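Local atomic coordinates of hypothetical protein (Nostoc punctiforme, PDB entry 2O62), a protein that is of unknown function but has two calycin-type beta domains, the second related to the C-terminal domain of an ATP synthase biogenesis factor. Residues E146-A151 against T167-L172; L245-I250 against L262-E267. All blocks are in the same frame, centred on the assembly; numbering follows the deposited sequence.

Interaction 1: E146-A151 against T167-L172; sequences EWRGQA and TLKIQL
The guanidinium of Arg148 has the methyl CG2 of Thr167 over one face, 3.5 Å from NH1, and the carboxylate of Glu146 in plane at its edge. The indole of Trp147 presents its own edge, at CD1, to Leu168 O, while NE1 bonds to the carbonyl of Leu143 outside the pair. Both NH1 and NH2 of Arg148 converge end-on upon a single oxygen, Glu146 OE1, with NH1 at 3.0 Å in a salt bridge. The bend at chi2 (-77°) turns CD toward Thr167 OG1, 3.4 Å away. These segments belong to the first hairpin of the C-terminal barrel, antiparallel at 172°, with Trp147 and Leu168 as the hydrogen-bonded pair: Trp147 N reaches Leu168 O at 2.8 Å, and Leu168 N reaches Trp147 O at 2.9 Å. Their side chains lie on the face opposite the charged group, CB to CB. Replacing Arg148 with an alanine would probably leave Glu146 OE1 without its two guanidinium donors and Thr167 CG2 without the flat group over it. Lys169 runs alongside Glu146 with its chain extended, its CG 3.7 Å from Glu146 CG; Lys169 NZ stays 4.2 Å from Glu146 OE1, beyond salt-bridge range.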
# COMPACT_ATOMS: atom_id res chain seq x y z
N GLU A 146 -5.64 20.00 4.34
CA GLU A 146 -6.83 19.19 4.20
C GLU A 146 -6.93 18.53 2.86
O GLU A 146 -6.56 19.10 1.86
CB GLU A 146 -8.05 20.06 4.39
CG GLU A 146 -8.20 20.50 5.83
CD GLU A 146 -9.44 21.32 6.09
OE1 GLU A 146 -10.45 21.17 5.33
OE2 GLU A 146 -9.39 22.15 7.03
N TRP A 147 -7.46 17.32 2.87
CA TRP A 147 -7.57 16.43 1.74
C TRP A 147 -9.00 15.92 1.71
O TRP A 147 -9.58 15.64 2.77
CB TRP A 147 -6.62 15.23 1.90
CG TRP A 147 -5.19 15.65 2.04
CD1 TRP A 147 -4.54 16.13 3.19
CD2 TRP A 147 -4.23 15.72 0.98
NE1 TRP A 147 -3.24 16.46 2.87
CE2 TRP A 147 -3.02 16.21 1.54
CE3 TRP A 147 -4.28 15.41 -0.38
CZ2 TRP A 147 -1.88 16.41 0.75
CZ3 TRP A 147 -3.15 15.60 -1.14
CH2 TRP A 147 -1.96 16.08 -0.57
N ARG A 148 -9.57 15.83 0.51
CA ARG A 148 -10.94 15.34 0.36
C ARG A 148 -10.97 14.38 -0.81
O ARG A 148 -10.37 14.65 -1.84
CB ARG A 148 -11.91 16.51 0.03
CG ARG A 148 -12.16 17.56 1.09
CD ARG A 148 -13.12 17.12 2.23
NE ARG A 148 -13.58 18.27 3.02
CZ ARG A 148 -12.80 18.99 3.84
NH1 ARG A 148 -11.51 18.68 4.01
NH2 ARG A 148 -13.32 20.02 4.51
N GLY A 149 -11.76 13.32 -0.69
CA GLY A 149 -11.93 12.42 -1.78
C GLY A 149 -12.95 11.35 -1.53
O GLY A 149 -13.91 11.55 -0.81
N GLN A 150 -12.73 10.22 -2.20
CA GLN A 150 -13.64 9.09 -2.21
C GLN A 150 -12.81 7.80 -2.02
O GLN A 150 -11.64 7.78 -2.32
CB GLN A 150 -14.41 8.99 -3.54
CG GLN A 150 -15.36 10.14 -3.78
CD GLN A 150 -14.68 11.42 -4.27
OE1 GLN A 150 -13.79 11.38 -5.13
NE2 GLN A 150 -15.13 12.58 -3.74
N ALA A 151 -13.45 6.76 -1.52
CA ALA A 151 -12.82 5.47 -1.30
C ALA A 151 -13.74 4.42 -1.89
O ALA A 151 -14.93 4.58 -1.80
CB ALA A 151 -12.66 5.20 0.16
N THR A 167 -12.26 12.43 4.22
CA THR A 167 -11.66 13.70 4.60
C THR A 167 -10.40 13.34 5.42
O THR A 167 -10.41 12.44 6.25
CB THR A 167 -12.65 14.52 5.47
OG1 THR A 167 -13.82 14.87 4.70
CG2 THR A 167 -12.02 15.80 5.94
N LEU A 168 -9.33 14.07 5.21
CA LEU A 168 -8.15 13.94 6.05
C LEU A 168 -7.63 15.33 6.33
O LEU A 168 -7.38 16.09 5.40
CB LEU A 168 -7.13 13.10 5.29
CG LEU A 168 -5.71 12.91 5.78
CD1 LEU A 168 -5.75 12.43 7.17
CD2 LEU A 168 -5.07 11.83 4.87
N LYS A 169 -7.53 15.68 7.60
CA LYS A 169 -6.97 16.97 8.03
C LYS A 169 -5.72 16.67 8.86
O LYS A 169 -5.77 15.82 9.75
CB LYS A 169 -7.98 17.76 8.88
CG LYS A 169 -9.36 17.88 8.23
CD LYS A 169 -10.35 18.74 8.98
CE LYS A 169 -11.60 19.03 8.11
NZ LYS A 169 -12.57 19.98 8.78
N ILE A 170 -4.62 17.35 8.57
CA ILE A 170 -3.37 17.12 9.25
C ILE A 170 -2.80 18.49 9.59
O ILE A 170 -2.61 19.32 8.71
CB ILE A 170 -2.39 16.30 8.37
CG1 ILE A 170 -3.06 15.00 7.98
CG2 ILE A 170 -1.11 15.99 9.13
CD1 ILE A 170 -2.23 14.14 7.07
N GLN A 171 -2.60 18.75 10.87
CA GLN A 171 -2.03 20.01 11.27
C GLN A 171 -1.06 19.81 12.43
O GLN A 171 -1.22 18.88 13.22
CB GLN A 171 -3.13 21.01 11.65
CG GLN A 171 -4.23 21.24 10.55
CD GLN A 171 -3.84 22.06 9.23
OE1 GLN A 171 -2.69 22.51 9.00
NE2 GLN A 171 -4.85 22.24 8.38
N LEU A 172 -0.07 20.70 12.53
CA LEU A 172 0.81 20.72 13.67
C LEU A 172 0.07 21.48 14.75
O LEU A 172 -0.61 22.47 14.44
CB LEU A 172 2.13 21.44 13.36
CG LEU A 172 2.95 20.77 12.25
CD1 LEU A 172 4.21 21.60 11.94
CD2 LEU A 172 3.32 19.35 12.64

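Interaction 2: L245-I250 against L262-E267; sequences LRQRMI and LTLVTE
Arg248 and Glu267 meet side-on at the tight, polar part of this contact. Arg248 NH2 lies 2.7 Å from Glu267 OE2 and NE 3.1 Å from OE1, each bond within 10° of straight. Both oxygens lie in the guanidinium plane, yet the donors approach from above the carboxylate, the two planes being 53° apart. The chi3 bend of Arg248 (-78°) goes with this side-on grip, and Val265 CG1 packs 3.5 Å from NH2, over one guanidinium face. NH1 has a second carboxylate, that of Glu236, so the buried arginine charge is probably balanced from two directions. On the other face of the sheet, Gln247 NE2 donates to Thr266 OG1 at 2.9 Å.

Apolar packing is close too: the selenium of Met249 stands 4.1 Å from Leu262 CD1, and Ile250 CD1 is 4.0 Å from Val265 CG2. The more open side is marked by Leu245, Thr266 and Ile250, all partly exposed. Two waters bridge the strands, one joining Arg246 NH1 to Glu267 OE1, the other Ile250 O to Thr263 OG1; Arg246 NH2 also bonds to Ser220 OG, and Thr263 OG1 to Thr153 OG1.

The strands form the last hairpin of the calycin-type barrel. Strand 233-242 flanks 245-250 and strand 145-155 flanks 262-267; Leu168 covers Arg246, Arg248 and Glu267, while Phe98 of strand 93-100 packs on Gln247, Met249 and Leu264.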
# COMPACT_ATOMS: atom_id res chain seq x y z
N LEU A 245 -2.42 15.40 -4.99
CA LEU A 245 -3.09 14.13 -5.23
C LEU A 245 -2.43 12.98 -4.46
O LEU A 245 -1.24 12.70 -4.64
CB LEU A 245 -3.10 13.81 -6.73
CG LEU A 245 -3.79 12.49 -7.13
CD1 LEU A 245 -5.26 12.55 -6.88
CD2 LEU A 245 -3.45 12.15 -8.62
N ARG A 246 -3.21 12.29 -3.61
CA ARG A 246 -2.69 11.20 -2.82
C ARG A 246 -3.64 10.04 -2.86
O ARG A 246 -4.87 10.22 -2.86
CB ARG A 246 -2.54 11.64 -1.38
CG ARG A 246 -1.89 10.60 -0.47
CD ARG A 246 -0.97 11.27 0.54
NE ARG A 246 -0.37 10.33 1.51
CZ ARG A 246 -0.77 10.16 2.76
NH1 ARG A 246 -1.87 10.76 3.21
NH2 ARG A 246 -0.10 9.34 3.58
N GLN A 247 -3.09 8.84 -2.92
CA GLN A 247 -3.89 7.66 -2.72
C GLN A 247 -3.46 6.97 -1.46
O GLN A 247 -2.30 7.01 -1.08
CB GLN A 247 -3.82 6.68 -3.92
CG GLN A 247 -4.59 7.17 -5.12
CD GLN A 247 -4.70 6.15 -6.21
OE1 GLN A 247 -3.77 5.42 -6.49
NE2 GLN A 247 -5.90 6.05 -6.81
N ARG A 248 -4.41 6.32 -0.81
CA ARG A 248 -4.13 5.44 0.33
C ARG A 248 -4.79 4.08 0.07
O ARG A 248 -5.90 4.01 -0.47
CB ARG A 248 -4.65 6.04 1.61
CG ARG A 248 -3.94 7.34 1.96
CD ARG A 248 -4.42 7.88 3.28
NE ARG A 248 -5.73 8.57 3.19
CZ ARG A 248 -6.86 8.14 3.78
NH1 ARG A 248 -6.89 7.06 4.54
NH2 ARG A 248 -7.99 8.83 3.65
N MSE A 249 -4.12 2.99 0.45
CA MSE A 249 -4.69 1.67 0.30
C MSE A 249 -4.64 0.92 1.63
O MSE A 249 -3.66 0.98 2.33
CB MSE A 249 -4.02 0.87 -0.83
CG MSE A 249 -4.76 -0.32 -1.22
SE MSE A 249 -3.92 -1.58 -2.49
CE MSE A 249 -3.79 -0.43 -3.91
N ILE A 250 -5.73 0.25 1.98
CA ILE A 250 -5.92 -0.44 3.26
C ILE A 250 -6.41 -1.86 3.00
O ILE A 250 -7.48 -2.03 2.42
CB ILE A 250 -6.93 0.27 4.12
CG1 ILE A 250 -6.57 1.76 4.27
CG2 ILE A 250 -7.02 -0.42 5.47
CD1 ILE A 250 -7.36 2.67 3.41
N LEU A 262 -10.47 -4.80 0.83
CA LEU A 262 -9.42 -3.92 0.39
C LEU A 262 -10.04 -2.62 -0.03
O LEU A 262 -11.06 -2.60 -0.72
CB LEU A 262 -8.69 -4.53 -0.79
CG LEU A 262 -7.47 -3.87 -1.34
CD1 LEU A 262 -6.38 -4.00 -0.33
CD2 LEU A 262 -7.06 -4.57 -2.68
N THR A 263 -9.43 -1.53 0.41
CA THR A 263 -9.93 -0.18 0.15
C THR A 263 -8.89 0.70 -0.53
O THR A 263 -7.72 0.69 -0.14
CB THR A 263 -10.32 0.49 1.51
OG1 THR A 263 -11.36 -0.30 2.13
CG2 THR A 263 -10.83 1.90 1.32
N LEU A 264 -9.33 1.48 -1.53
CA LEU A 264 -8.49 2.45 -2.21
C LEU A 264 -9.13 3.82 -2.13
O LEU A 264 -10.25 4.03 -2.57
CB LEU A 264 -8.24 2.01 -3.66
CG LEU A 264 -7.29 2.92 -4.47
CD1 LEU A 264 -5.94 2.90 -3.96
CD2 LEU A 264 -7.30 2.41 -5.93
N VAL A 265 -8.41 4.72 -1.47
CA VAL A 265 -8.80 6.11 -1.27
C VAL A 265 -8.05 6.98 -2.28
O VAL A 265 -6.85 6.85 -2.43
CB VAL A 265 -8.39 6.56 0.10
CG1 VAL A 265 -8.81 7.98 0.36
CG2 VAL A 265 -8.96 5.61 1.16
N THR A 266 -8.76 7.85 -2.98
CA THR A 266 -8.10 8.87 -3.79
C THR A 266 -8.58 10.20 -3.30
O THR A 266 -9.78 10.45 -3.28
CB THR A 266 -8.46 8.71 -5.26
OG1 THR A 266 -8.24 7.36 -5.67
CG2 THR A 266 -7.61 9.64 -6.11
N GLU A 267 -7.65 11.09 -2.93
CA GLU A 267 -7.97 12.34 -2.30
C GLU A 267 -7.17 13.47 -2.92
O GLU A 267 -6.06 13.27 -3.40
CB GLU A 267 -7.56 12.31 -0.83
CG GLU A 267 -8.15 11.31 0.02
CD GLU A 267 -7.46 11.22 1.42
OE1 GLU A 267 -6.20 11.14 1.53
OE2 GLU A 267 -8.26 11.20 2.37
O HOH W 1 -3.84 12.42 1.82
O HOH W 2 -10.48 -2.47 3.42

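In the fold
After the N-terminal sheet, the chain enters the C-terminal barrel with strand 145-155 and turns back through 162-172, so interaction 1 closes a hairpin with 15 residues between its segments. Six further strands follow before interaction 2 closes the final hairpin, with 11 residues between its segments. The two are in series, neither nested nor crossed. Barrel closure brings these sequence-distant hairpins together: strand 259-269 pairs with 145-155, where Gln150 O lies 3.0 Å from Thr266 N, a probable hydrogen bond. Their centres are 11 Å apart, and Leu168 CD2 of interaction 1 packs against Glu267 OE1 of interaction 2 at 3.6 Å.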